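Local atomic coordinates of 6-phosphogluconate dehydratase (Shewanella oneidensis, PDB entry 2GP4), a protein that probably catalyses the dehydration of 6-phosphogluconate to 2-keto-3-deoxy-6-phosphogluconate in the Entner-Doudoroff pathway, and is captured here in its apo form without an iron-sulfur cluster. Residues N309-L314 against D341-L346; N365-H368 against G372-F375; L376-L381 against G417-L422; V426-S429 against P433-N436; I452-S455 against H461-V464. One frame throughout, in Å; residues are numbered along the deposited sequence.

Contact 1 (N309-L314 against D341-L346); sequences NGIVAL and DDFSEL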
loop_
_atom_site.group_PDB
_atom_site.type_symbol
_atom_site.label_atom_id
_atom_site.label_comp_id
_atom_site.label_asym_id
_atom_site.label_seq_id
_atom_site.Cartn_x
_atom_site.Cartn_y
_atom_site.Cartn_z
ATOM N N ASN A 309 3.098 11.548 -4.074
ATOM C CA ASN A 309 4.034 10.821 -4.928
ATOM C C ASN A 309 3.929 9.309 -4.729
ATOM O O ASN A 309 3.961 8.541 -5.695
ATOM C CB ASN A 309 5.484 11.294 -4.692
ATOM C CG ASN A 309 5.810 12.626 -5.400
ATOM O OD1 ASN A 309 4.954 13.232 -6.050
ATOM N ND2 ASN A 309 7.065 13.075 -5.273
ATOM N N GLY A 310 3.793 8.897 -3.471
ATOM C CA GLY A 310 3.655 7.490 -3.122
ATOM C C GLY A 310 2.378 6.911 -3.677
ATOM O O GLY A 310 2.369 5.785 -4.171
ATOM N N ILE A 311 1.298 7.684 -3.607
ATOM C CA ILE A 311 0.009 7.250 -4.128
ATOM C C ILE A 311 0.036 7.083 -5.651
ATOM O O ILE A 311 -0.453 6.075 -6.168
ATOM C CB ILE A 311 -1.138 8.195 -3.708
ATOM C CG1 ILE A 311 -1.305 8.196 -2.184
ATOM C CG2 ILE A 311 -2.447 7.790 -4.396
ATOM C CD1 ILE A 311 -2.343 9.220 -1.666
ATOM N N VAL A 312 0.600 8.058 -6.369
ATOM C CA VAL A 312 0.604 7.975 -7.841
ATOM C C VAL A 312 1.466 6.799 -8.340
ATOM O O VAL A 312 1.119 6.145 -9.325
ATOM C CB VAL A 312 0.941 9.330 -8.578
ATOM C CG1 VAL A 312 0.427 10.547 -7.807
ATOM C CG2 VAL A 312 2.406 9.460 -8.858
ATOM N N ALA A 313 2.564 6.526 -7.634
ATOM C CA ALA A 313 3.424 5.383 -7.935
ATOM C C ALA A 313 2.706 4.067 -7.653
ATOM O O ALA A 313 2.834 3.111 -8.415
ATOM C CB ALA A 313 4.696 5.458 -7.137
ATOM N N LEU A 314 1.970 4.029 -6.543
ATOM C CA LEU A 314 1.073 2.917 -6.241
ATOM C C LEU A 314 0.064 2.693 -7.369
ATOM O O LEU A 314 -0.202 1.552 -7.747
ATOM C CB LEU A 314 0.351 3.176 -4.917
ATOM C CG LEU A 314 -0.538 2.120 -4.246
ATOM C CD1 LEU A 314 -1.971 2.129 -4.784
ATOM C CD2 LEU A 314 0.080 0.727 -4.305
ATOM N N ASP A 341 -11.366 10.093 -1.575
ATOM C CA ASP A 341 -11.565 11.079 -2.642
ATOM C C ASP A 341 -10.227 11.434 -3.292
ATOM O O ASP A 341 -10.163 11.669 -4.499
ATOM C CB ASP A 341 -12.225 12.346 -2.111
ATOM C CG ASP A 341 -13.550 12.079 -1.429
ATOM O OD1 ASP A 341 -13.572 12.033 -0.184
ATOM O OD2 ASP A 341 -14.569 11.933 -2.131
ATOM N N ASP A 342 -9.161 11.478 -2.488
ATOM C CA ASP A 342 -7.820 11.706 -3.016
ATOM C C ASP A 342 -7.408 10.579 -3.955
ATOM O O ASP A 342 -6.953 10.839 -5.060
ATOM C CB ASP A 342 -6.790 11.854 -1.893
ATOM C CG ASP A 342 -7.163 12.933 -0.883
ATOM O OD1 ASP A 342 -7.781 13.955 -1.265
ATOM O OD2 ASP A 342 -6.823 12.751 0.305
ATOM N N PHE A 343 -7.588 9.333 -3.515
ATOM C CA PHE A 343 -7.166 8.162 -4.289
ATOM C C PHE A 343 -7.916 8.059 -5.613
ATOM O O PHE A 343 -7.307 7.867 -6.669
ATOM C CB PHE A 343 -7.353 6.873 -3.479
ATOM C CG PHE A 343 -6.257 6.615 -2.483
ATOM C CD1 PHE A 343 -5.109 5.922 -2.855
ATOM C CD2 PHE A 343 -6.376 7.055 -1.172
ATOM C CE1 PHE A 343 -4.093 5.681 -1.940
ATOM C CE2 PHE A 343 -5.366 6.812 -0.248
ATOM C CZ PHE A 343 -4.224 6.127 -0.634
ATOM N N SER A 344 -9.237 8.204 -5.531
ATOM C CA SER A 344 -10.145 8.039 -6.659
ATOM C C SER A 344 -9.917 9.110 -7.726
ATOM O O SER A 344 -9.913 8.807 -8.919
ATOM C CB SER A 344 -11.597 8.069 -6.159
ATOM O OG SER A 344 -12.526 7.803 -7.188
ATOM N N GLU A 345 -9.702 10.349 -7.291
ATOM C CA GLU A 345 -9.491 11.465 -8.215
ATOM C C GLU A 345 -8.079 11.481 -8.808
ATOM O O GLU A 345 -7.891 11.883 -9.961
ATOM C CB GLU A 345 -9.886 12.808 -7.572
ATOM C CG GLU A 345 -11.406 12.931 -7.404
ATOM C CD GLU A 345 -11.870 14.023 -6.447
ATOM O OE1 GLU A 345 -11.056 14.880 -6.035
ATOM O OE2 GLU A 345 -13.083 14.021 -6.115
ATOM N N LEU A 346 -7.099 11.023 -8.036
ATOM C CA LEU A 346 -5.739 10.853 -8.549
ATOM C C LEU A 346 -5.688 9.746 -9.584
ATOM O O LEU A 346 -5.021 9.887 -10.618
ATOM C CB LEU A 346 -4.743 10.557 -7.428
ATOM C CG LEU A 346 -4.325 11.756 -6.576
ATOM C CD1 LEU A 346 -3.552 11.304 -5.362
ATOM C CD2 LEU A 346 -3.523 12.776 -7.391
#

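Contact 2 (N365-H368 against G372-F375); sequences NHFH and GMAF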
loop_
_atom_site.group_PDB
_atom_site.type_symbol
_atom_site.label_atom_id
_atom_site.label_comp_id
_atom_site.label_asym_id
_atom_site.label_seq_id
_atom_site.Cartn_x
_atom_site.Cartn_y
_atom_site.Cartn_z
ATOM N N ASN A 365 12.074 -8.632 -10.641
ATOM C CA ASN A 365 13.354 -8.596 -11.359
ATOM C C ASN A 365 13.190 -8.363 -12.864
ATOM O O ASN A 365 14.017 -7.691 -13.486
ATOM C CB ASN A 365 14.159 -9.875 -11.099
ATOM C CG ASN A 365 14.542 -10.037 -9.632
ATOM O OD1 ASN A 365 15.316 -9.245 -9.084
ATOM N ND2 ASN A 365 14.001 -11.068 -8.992
ATOM N N HIS A 366 12.118 -8.925 -13.429
ATOM C CA HIS A 366 11.732 -8.722 -14.826
ATOM C C HIS A 366 11.318 -7.263 -15.036
ATOM O O HIS A 366 11.682 -6.641 -16.039
ATOM C CB HIS A 366 10.558 -9.647 -15.175
ATOM C CG HIS A 366 10.311 -9.811 -16.645
ATOM N ND1 HIS A 366 10.590 -8.827 -17.571
ATOM C CD2 HIS A 366 9.777 -10.841 -17.344
ATOM C CE1 HIS A 366 10.255 -9.250 -18.776
ATOM N NE2 HIS A 366 9.760 -10.468 -18.667
ATOM N N PHE A 367 10.547 -6.736 -14.085
ATOM C CA PHE A 367 10.158 -5.330 -14.066
ATOM C C PHE A 367 11.388 -4.425 -14.073
ATOM O O PHE A 367 11.449 -3.458 -14.838
ATOM C CB PHE A 367 9.272 -5.043 -12.845
ATOM C CG PHE A 367 9.062 -3.582 -12.566
ATOM C CD1 PHE A 367 8.223 -2.816 -13.365
ATOM C CD2 PHE A 367 9.693 -2.974 -11.485
ATOM C CE1 PHE A 367 8.023 -1.463 -13.101
ATOM C CE2 PHE A 367 9.499 -1.620 -11.215
ATOM C CZ PHE A 367 8.659 -0.866 -12.025
ATOM N N HIS A 368 12.363 -4.761 -13.229
ATOM C CA HIS A 368 13.582 -3.976 -13.086
ATOM C C HIS A 368 14.456 -4.025 -14.338
ATOM O O HIS A 368 14.972 -3.004 -14.771
ATOM C CB HIS A 368 14.369 -4.427 -11.857
ATOM C CG HIS A 368 15.667 -3.705 -11.676
ATOM N ND1 HIS A 368 16.887 -4.300 -11.907
ATOM C CD2 HIS A 368 15.934 -2.433 -11.297
ATOM C CE1 HIS A 368 17.850 -3.427 -11.672
ATOM N NE2 HIS A 368 17.298 -2.287 -11.297
ATOM N N GLY A 372 12.591 -0.512 -14.810
ATOM C CA GLY A 372 12.478 -0.356 -13.360
ATOM C C GLY A 372 11.959 0.983 -12.872
ATOM O O GLY A 372 11.315 1.723 -13.620
HETATM N N MSE A 373 12.243 1.283 -11.605
HETATM C CA MSE A 373 11.811 2.518 -10.963
HETATM C C MSE A 373 12.438 3.766 -11.580
HETATM O O MSE A 373 11.802 4.816 -11.621
HETATM C CB MSE A 373 12.092 2.488 -9.450
HETATM C CG MSE A 373 11.199 1.554 -8.641
HETATM SE SE MSE A 373 9.291 1.782 -8.997
HETATM C CE MSE A 373 9.045 3.563 -8.242
ATOM N N ALA A 374 13.676 3.654 -12.055
ATOM C CA ALA A 374 14.350 4.785 -12.697
ATOM C C ALA A 374 13.618 5.245 -13.959
ATOM O O ALA A 374 13.558 6.444 -14.246
ATOM C CB ALA A 374 15.807 4.453 -13.006
ATOM N N PHE A 375 13.064 4.289 -14.703
ATOM C CA PHE A 375 12.255 4.615 -15.878
ATOM C C PHE A 375 10.884 5.158 -15.477
ATOM O O PHE A 375 10.461 6.201 -15.969
ATOM C CB PHE A 375 12.106 3.405 -16.806
ATOM C CG PHE A 375 11.195 3.648 -17.974
ATOM C CD1 PHE A 375 11.650 4.322 -19.102
ATOM C CD2 PHE A 375 9.880 3.205 -17.948
ATOM C CE1 PHE A 375 10.810 4.551 -20.187
ATOM C CE2 PHE A 375 9.031 3.428 -19.027
ATOM C CZ PHE A 375 9.500 4.102 -20.153
#

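Contact 3 (L376-L381 against G417-L422); sequences LIKELL and GPTVSL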
loop_
_atom_site.group_PDB
_atom_site.type_symbol
_atom_site.label_atom_id
_atom_site.label_comp_id
_atom_site.label_asym_id
_atom_site.label_seq_id
_atom_site.Cartn_x
_atom_site.Cartn_y
_atom_site.Cartn_z
ATOM N N LEU A 376 10.201 4.441 -14.586
ATOM C CA LEU A 376 8.869 4.823 -14.128
ATOM C C LEU A 376 8.868 6.238 -13.560
ATOM O O LEU A 376 7.987 7.039 -13.868
ATOM C CB LEU A 376 8.374 3.848 -13.055
ATOM C CG LEU A 376 6.891 3.916 -12.691
ATOM C CD1 LEU A 376 6.209 2.647 -13.147
ATOM C CD2 LEU A 376 6.727 4.093 -11.196
ATOM N N ILE A 377 9.867 6.533 -12.732
ATOM C CA ILE A 377 9.953 7.826 -12.058
ATOM C C ILE A 377 10.265 8.955 -13.039
ATOM O O ILE A 377 9.724 10.043 -12.902
ATOM C CB ILE A 377 10.916 7.777 -10.840
ATOM C CG1 ILE A 377 10.255 6.988 -9.699
ATOM C CG2 ILE A 377 11.297 9.176 -10.366
ATOM C CD1 ILE A 377 11.149 6.730 -8.502
ATOM N N LYS A 378 11.097 8.688 -14.042
ATOM C CA LYS A 378 11.380 9.690 -15.072
ATOM C C LYS A 378 10.118 10.043 -15.867
ATOM O O LYS A 378 9.815 11.224 -16.067
ATOM C CB LYS A 378 12.495 9.232 -16.013
ATOM C CG LYS A 378 12.809 10.242 -17.114
ATOM C CD LYS A 378 13.687 9.662 -18.207
ATOM C CE LYS A 378 14.060 10.736 -19.218
ATOM N NZ LYS A 378 12.931 11.033 -20.133
ATOM N N GLU A 379 9.394 9.011 -16.300
ATOM C CA GLU A 379 8.135 9.171 -17.028
ATOM C C GLU A 379 7.110 9.994 -16.256
ATOM O O GLU A 379 6.512 10.929 -16.805
ATOM C CB GLU A 379 7.540 7.808 -17.378
ATOM C CG GLU A 379 8.246 7.104 -18.515
ATOM C CD GLU A 379 8.028 7.798 -19.841
ATOM O OE1 GLU A 379 6.854 7.955 -20.241
ATOM O OE2 GLU A 379 9.028 8.188 -20.482
ATOM N N LEU A 380 6.907 9.650 -14.987
ATOM C CA LEU A 380 5.922 10.349 -14.178
ATOM C C LEU A 380 6.348 11.800 -13.921
ATOM O O LEU A 380 5.528 12.717 -14.026
ATOM C CB LEU A 380 5.636 9.587 -12.881
ATOM C CG LEU A 380 5.004 8.198 -13.051
ATOM C CD1 LEU A 380 5.101 7.410 -11.752
ATOM C CD2 LEU A 380 3.554 8.270 -13.548
ATOM N N LEU A 381 7.630 11.993 -13.613
ATOM C CA LEU A 381 8.237 13.320 -13.540
ATOM C C LEU A 381 8.016 14.138 -14.818
ATOM O O LEU A 381 7.506 15.261 -14.752
ATOM C CB LEU A 381 9.734 13.208 -13.233
ATOM C CG LEU A 381 10.318 13.596 -11.864
ATOM C CD1 LEU A 381 9.261 13.840 -10.794
ATOM C CD2 LEU A 381 11.364 12.595 -11.382
ATOM N N GLY A 417 19.648 6.446 -15.549
ATOM C CA GLY A 417 18.756 5.329 -15.822
ATOM C C GLY A 417 18.213 5.364 -17.240
ATOM O O GLY A 417 18.431 6.340 -17.966
ATOM N N PRO A 418 17.494 4.301 -17.643
ATOM C CA PRO A 418 16.923 4.172 -18.995
ATOM C C PRO A 418 15.819 5.190 -19.319
ATOM O O PRO A 418 15.153 5.696 -18.410
ATOM C CB PRO A 418 16.355 2.753 -19.002
ATOM C CG PRO A 418 16.133 2.419 -17.559
ATOM C CD PRO A 418 17.192 3.129 -16.797
ATOM N N THR A 419 15.645 5.476 -20.611
ATOM C CA THR A 419 14.642 6.430 -21.096
ATOM C C THR A 419 13.595 5.727 -21.956
ATOM O O THR A 419 12.561 6.307 -22.302
ATOM C CB THR A 419 15.278 7.557 -21.947
ATOM O OG1 THR A 419 15.975 6.983 -23.061
ATOM C CG2 THR A 419 16.240 8.406 -21.118
ATOM N N VAL A 420 13.879 4.477 -22.302
ATOM C CA VAL A 420 12.963 3.646 -23.066
ATOM C C VAL A 420 12.785 2.322 -22.326
ATOM O O VAL A 420 13.719 1.835 -21.684
ATOM C CB VAL A 420 13.453 3.444 -24.548
ATOM C CG1 VAL A 420 14.860 2.855 -24.606
ATOM C CG2 VAL A 420 12.479 2.584 -25.355
ATOM N N SER A 421 11.583 1.757 -22.386
ATOM C CA SER A 421 11.352 0.426 -21.834
ATOM C C SER A 421 11.837 -0.622 -22.826
ATOM O O SER A 421 11.616 -0.494 -24.030
ATOM C CB SER A 421 9.867 0.209 -21.524
ATOM O OG SER A 421 9.636 -1.098 -21.028
ATOM N N LEU A 422 12.495 -1.657 -22.313
ATOM C CA LEU A 422 12.932 -2.778 -23.139
ATOM C C LEU A 422 11.855 -3.851 -23.286
ATOM O O LEU A 422 12.001 -4.771 -24.089
ATOM C CB LEU A 422 14.207 -3.408 -22.572
ATOM C CG LEU A 422 15.521 -2.633 -22.603
ATOM C CD1 LEU A 422 16.578 -3.480 -21.947
ATOM C CD2 LEU A 422 15.937 -2.271 -24.024
HETATM O O HOH W 1 11.592 8.569 -20.515
#

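Contact 4 (V426-S429 against P433-N436); sequences VLTS and PFQN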
loop_
_atom_site.group_PDB
_atom_site.type_symbol
_atom_site.label_atom_id
_atom_site.label_comp_id
_atom_site.label_asym_id
_atom_site.label_seq_id
_atom_site.Cartn_x
_atom_site.Cartn_y
_atom_site.Cartn_z
ATOM N N VAL A 426 5.599 -5.471 -19.980
ATOM C CA VAL A 426 5.792 -5.409 -18.531
ATOM C C VAL A 426 5.815 -3.965 -18.029
ATOM O O VAL A 426 5.219 -3.647 -16.999
ATOM C CB VAL A 426 7.097 -6.128 -18.098
ATOM C CG1 VAL A 426 7.356 -5.947 -16.607
ATOM C CG2 VAL A 426 7.043 -7.605 -18.458
ATOM N N LEU A 427 6.508 -3.101 -18.766
ATOM C CA LEU A 427 6.691 -1.712 -18.372
ATOM C C LEU A 427 6.518 -0.785 -19.568
ATOM O O LEU A 427 7.047 -1.046 -20.650
ATOM C CB LEU A 427 8.072 -1.530 -17.747
ATOM C CG LEU A 427 8.527 -0.146 -17.285
ATOM C CD1 LEU A 427 7.584 0.462 -16.269
ATOM C CD2 LEU A 427 9.919 -0.279 -16.703
ATOM N N THR A 428 5.785 0.306 -19.370
ATOM C CA THR A 428 5.440 1.165 -20.488
ATOM C C THR A 428 5.575 2.658 -20.179
ATOM O O THR A 428 5.611 3.064 -19.012
ATOM C CB THR A 428 4.034 0.806 -21.044
ATOM O OG1 THR A 428 3.915 1.260 -22.395
ATOM C CG2 THR A 428 2.932 1.399 -20.194
ATOM N N SER A 429 5.659 3.462 -21.236
ATOM C CA SER A 429 5.723 4.918 -21.125
ATOM C C SER A 429 4.326 5.480 -20.908
ATOM O O SER A 429 3.337 4.809 -21.222
ATOM C CB SER A 429 6.298 5.507 -22.407
ATOM O OG SER A 429 5.434 5.226 -23.490
ATOM N N PRO A 433 0.265 3.931 -22.508
ATOM C CA PRO A 433 0.188 3.119 -21.292
ATOM C C PRO A 433 -0.674 1.859 -21.450
ATOM O O PRO A 433 -1.398 1.729 -22.437
ATOM C CB PRO A 433 -0.463 4.075 -20.299
ATOM C CG PRO A 433 -1.389 4.897 -21.148
ATOM C CD PRO A 433 -0.742 5.014 -22.506
ATOM N N PHE A 434 -0.605 0.945 -20.487
ATOM C CA PHE A 434 -1.545 -0.182 -20.454
ATOM C C PHE A 434 -2.988 0.316 -20.319
ATOM O O PHE A 434 -3.893 -0.201 -20.974
ATOM C CB PHE A 434 -1.207 -1.166 -19.328
ATOM C CG PHE A 434 0.106 -1.868 -19.512
ATOM C CD1 PHE A 434 0.287 -2.775 -20.551
ATOM C CD2 PHE A 434 1.165 -1.622 -18.646
ATOM C CE1 PHE A 434 1.506 -3.418 -20.725
ATOM C CE2 PHE A 434 2.386 -2.265 -18.810
ATOM C CZ PHE A 434 2.558 -3.162 -19.847
ATOM N N GLN A 435 -3.179 1.316 -19.457
ATOM C CA GLN A 435 -4.454 2.017 -19.289
ATOM C C GLN A 435 -4.149 3.460 -18.907
ATOM O O GLN A 435 -3.155 3.719 -18.225
ATOM C CB GLN A 435 -5.295 1.364 -18.197
ATOM C CG GLN A 435 -5.888 0.017 -18.581
ATOM C CD GLN A 435 -6.551 -0.685 -17.423
ATOM O OE1 GLN A 435 -6.998 -0.052 -16.468
ATOM N NE2 GLN A 435 -6.621 -1.998 -17.499
ATOM N N ASN A 436 -4.991 4.398 -19.336
ATOM C CA ASN A 436 -4.732 5.810 -19.054
ATOM C C ASN A 436 -5.180 6.282 -17.662
ATOM O O ASN A 436 -5.301 7.489 -17.418
ATOM C CB ASN A 436 -5.306 6.711 -20.155
ATOM C CG ASN A 436 -6.813 6.822 -20.101
ATOM O OD1 ASN A 436 -7.480 6.100 -19.357
ATOM N ND2 ASN A 436 -7.365 7.727 -20.908
#

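Contact 5 (I452-S455 against H461-V464); sequences IKVS and HRVV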
loop_
_atom_site.group_PDB
_atom_site.type_symbol
_atom_site.label_atom_id
_atom_site.label_comp_id
_atom_site.label_asym_id
_atom_site.label_seq_id
_atom_site.Cartn_x
_atom_site.Cartn_y
_atom_site.Cartn_z
ATOM N N ILE A 452 -13.169 0.164 -5.156
ATOM C CA ILE A 452 -13.220 -0.885 -6.167
ATOM C C ILE A 452 -12.059 -0.722 -7.149
ATOM O O ILE A 452 -11.742 0.402 -7.557
ATOM C CB ILE A 452 -14.602 -0.907 -6.921
ATOM C CG1 ILE A 452 -14.687 -2.090 -7.898
ATOM C CG2 ILE A 452 -14.875 0.425 -7.637
ATOM C CD1 ILE A 452 -16.107 -2.462 -8.318
ATOM N N LYS A 453 -11.421 -1.845 -7.494
ATOM C CA LYS A 453 -10.493 -1.894 -8.617
ATOM C C LYS A 453 -11.195 -2.385 -9.876
ATOM O O LYS A 453 -11.691 -3.519 -9.927
ATOM C CB LYS A 453 -9.277 -2.772 -8.318
ATOM C CG LYS A 453 -8.187 -2.083 -7.491
ATOM C CD LYS A 453 -7.658 -0.781 -8.105
ATOM C CE LYS A 453 -6.917 -1.010 -9.415
ATOM N NZ LYS A 453 -5.773 -1.956 -9.285
ATOM N N VAL A 454 -11.232 -1.521 -10.885
ATOM C CA VAL A 454 -11.920 -1.822 -12.136
ATOM C C VAL A 454 -10.941 -2.112 -13.275
ATOM O O VAL A 454 -11.355 -2.347 -14.409
ATOM C CB VAL A 454 -12.912 -0.692 -12.542
ATOM C CG1 VAL A 454 -14.052 -0.607 -11.542
ATOM C CG2 VAL A 454 -12.206 0.661 -12.665
ATOM N N SER A 455 -9.650 -2.100 -12.951
ATOM C CA SER A 455 -8.567 -2.288 -13.916
ATOM C C SER A 455 -8.665 -3.553 -14.766
ATOM O O SER A 455 -8.333 -3.528 -15.956
ATOM C CB SER A 455 -7.228 -2.283 -13.190
ATOM O OG SER A 455 -6.891 -0.971 -12.801
ATOM N N HIS A 461 -19.034 -5.451 -17.317
ATOM C CA HIS A 461 -19.181 -6.007 -15.967
ATOM C C HIS A 461 -19.030 -4.982 -14.834
ATOM O O HIS A 461 -18.978 -5.370 -13.665
ATOM C CB HIS A 461 -18.191 -7.170 -15.741
ATOM C CG HIS A 461 -18.379 -8.332 -16.669
ATOM N ND1 HIS A 461 -17.320 -8.982 -17.269
ATOM C CD2 HIS A 461 -19.499 -8.959 -17.105
ATOM C CE1 HIS A 461 -17.777 -9.963 -18.028
ATOM N NE2 HIS A 461 -19.096 -9.968 -17.949
ATOM N N ARG A 462 -18.969 -3.692 -15.170
ATOM C CA ARG A 462 -18.737 -2.638 -14.167
ATOM C C ARG A 462 -19.998 -2.140 -13.461
ATOM O O ARG A 462 -19.916 -1.359 -12.507
ATOM C CB ARG A 462 -17.956 -1.457 -14.770
ATOM C CG ARG A 462 -16.473 -1.753 -14.982
ATOM C CD ARG A 462 -15.716 -0.579 -15.576
ATOM N NE ARG A 462 -14.371 -0.988 -15.976
ATOM C CZ ARG A 462 -13.450 -0.189 -16.514
ATOM N NH1 ARG A 462 -13.702 1.097 -16.733
ATOM N NH2 ARG A 462 -12.262 -0.684 -16.830
ATOM N N VAL A 463 -21.160 -2.588 -13.929
ATOM C CA VAL A 463 -22.442 -2.263 -13.303
ATOM C C VAL A 463 -23.221 -3.555 -13.066
ATOM O O VAL A 463 -23.552 -4.260 -14.017
ATOM C CB VAL A 463 -23.293 -1.294 -14.186
ATOM C CG1 VAL A 463 -24.630 -0.980 -13.522
ATOM C CG2 VAL A 463 -22.530 -0.006 -14.483
ATOM N N VAL A 464 -23.497 -3.866 -11.801
ATOM C CA VAL A 464 -24.317 -5.019 -11.450
ATOM C C VAL A 464 -25.404 -4.616 -10.458
ATOM O O VAL A 464 -25.116 -4.085 -9.382
ATOM C CB VAL A 464 -23.491 -6.206 -10.868
ATOM C CG1 VAL A 464 -24.413 -7.353 -10.412
ATOM C CG2 VAL A 464 -22.469 -6.721 -11.877
#

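Contact 1 (N309-L314 against D341-L346)
A buried helix-helix contact joins helix 304-316 to helix 340-347, with I311 of the first meeting F343 and L346 of the second. Both branches of I311 are used. CD1 of I311 stands over one face of the F343 ring, 4.1 Å from the ring centroid and 23° off the normal, a CH-pi contact displaced toward the rim, and CG1 of I311 lies on the same ring, 3.8 Å from CE1 of F343. With chi1 at -63°, CG1 sits beside the backbone N and CG2 falls anti to it, which carries this methyl into the notch between the two partners: CG2 of I311 is 3.6 Å from CD1 of F343 and 3.8 Å from CD1 of L346. The I311 and F343 side chains cross at about a right angle. F343 and L346 are three residues apart, so they present neighbouring points of one helical face, and the contact is purely apolar packing in the largely helical N-terminal domain. With an alanine here the outer carbons go, which would probably leave the F343 ring face and the L346 methyl without their mate. Helix 322-333 adds I327 beside I311, and T324 and V328 beside F343. On helix 23-51, V28 touches L346, while R31 and R35 form salt bridges to D342.

Contact 2 (N365-H368 against G372-F375)
G372 CA lies over one face of the F367 ring, 4.2 Å from its centroid and 23° off the normal, a CH-pi contact offset toward the rim. The next residue takes another side of the same ring: the selenium of M373, a selenomethionine, sits at the ring edge in a Met-aromatic contact, SE of M373 being 4.1 Å from CE2 of F367. The bend of the M373 chain at chi2 brings SE to that edge, and F367 meets it with CG anti to the backbone N, chi1 167°. The backbones meet too, through a weak hydrogen bond of 3.2 Å from G372 N to F367 O. The chain turns sharply here, and G372 takes a positive phi of 71°, with CD2 of H368 close to where a CB would be. A serine in place of F367 would probably leave the selenium without its aromatic partner and open a gap above G372. The contact sits where helix 364-370 gives way to helix 372-383; L252, E255 and V256 of helix 252-256 pack on M373, F266 meets the H368 ring nearly parallel, and E404 of strand 403-408 touches H368.

Contact 3 (L376-L381 against G417-L422)
K378 and E379, on helix 372-383, face P418 and T419 in the loop that leads from strand 411-416 toward strand 440-445, a helix-to-loop contact at the protein surface in which one water does most of the polar work. The lysine can be followed outward from CB, which points toward the loop. CG is anti to the backbone N (chi1 179°), and the chain stays extended through CD and CE, carrying its methylenes out to the loop. CD reaches the threonine first: it is 4.1 Å from CG2 of T419, and the carbonyl oxygen of P418 lies at a similar range. CE comes nearer still, 3.7 Å from the same CG2 of T419, so the apolar part of the lysine lies obliquely across the threonine methyl. At the last torsion the chain bends, chi4 -77°, and NZ turns aside to serve two partners. One is D382, a turn further along the helix, in a salt bridge; the other is the water, which accepts a hydrogen bond from NZ of K378 at 2.8 Å. E379 comes to this water from the same helix, but its two carboxylate oxygens divide their work: OE1 takes the backbone N-H of V430, and OE2 faces the water. With no direct hydrogen bond between the segments, helix and loop are coupled through that solvent molecule, which donates to OE2 of E379 at 2.6 Å and to the backbone O of T419 at 3.0 Å.

Contact 4 (V426-S429 against P433-N436)
T428, whose methyl is wedged against P433 and F434, has its hydroxyl held separately: OG1 is hydrogen-bonded to the backbone O of T432, just before the second segment. With OG1 anti to the backbone N (chi1 -158°), the methyl CG2 is left between the backbone N and the carbonyl carbon, and from there it points into the opposing chain. CG2 of T428 lies 3.4 Å from CA of P433 and 3.6 Å from N of F434, so it fills the bend between these two residues. It also meets the phenyl ring, 4.3 Å from the F434 centroid and 29° off the normal, an off-centre CH-pi contact, while CB of T428 stands over the rim of the same face. The ring has a second neighbour at its edge, where CE2 of F434 is 3.6 Å from the carbonyl oxygen of V426, near the ring plane. Across the two segments the contact is packing, where the chain doubles back within the long connection between strands 411-416 and 440-445. Backbone hydrogen bonds tie V426 to R355, T428 to L353 and Q435 to L352. The side chain of L427 packs on F375 and L376 of helix 372-383 and on F367 and A370 of helix 364-370.

Contact 5 (I452-S455 against H461-V464)
R462 reaches back from the second segment, just past H461, to lay its guanidinium across V454. The arginine chain is extended from CG to NE, with chi2 and chi3 near 180°, and this length is what spans the distance to the valine; CA of V454 and CA of R462 are 7.2 Å apart, the nearest such pair. CB of V454 stands over one face of the guanidinium, offset toward its rim, and lies 3.7 Å from NE of R462. The two side chains cross at about a right angle, with the valine's branch point, CB, against the flat group, and CG2 of V454 follows at 4.1 Å from CZ of R462. The backbone oxygen of V454 is also near, 3.1 Å from NH2 of R462. NE is spoken for by the turn itself, hydrogen-bonded to the backbone O of V457, which should help fix the guanidinium over the valine. With V463 the chain enters a strand, and the backbone O of V463 takes a hydrogen bond from NZ of K523; V464 follows, paired through its backbone with V566 of strand 563-567. The contact closes the connection between strands 448-453 and 463-471, which belong to one mixed sheet but are separated there by strands 541-546, 524-528 and 490-494.

Contact 1 is the most central of the five, apolar and buried between two helices, and contact 2 is likewise buried, though it adds a weak backbone bond and selenium at a ring edge. Contact 3 lies at the surface and is bridged by a water, with a lysine chain against a threonine methyl. Contacts 2 and 3 share helix 372-383, their centres about 9 Å apart, and F375 packs on the T419 backbone between them. Contact 4 touches both: F375 lies against T428 O, and S421 OG is probably hydrogen-bonded to L427 O. Contact 5, at the ends of two strands of the C-terminal sheet, is partly buried like contact 4 and joined to it by a probable Q435 NE2 to S455 O bond.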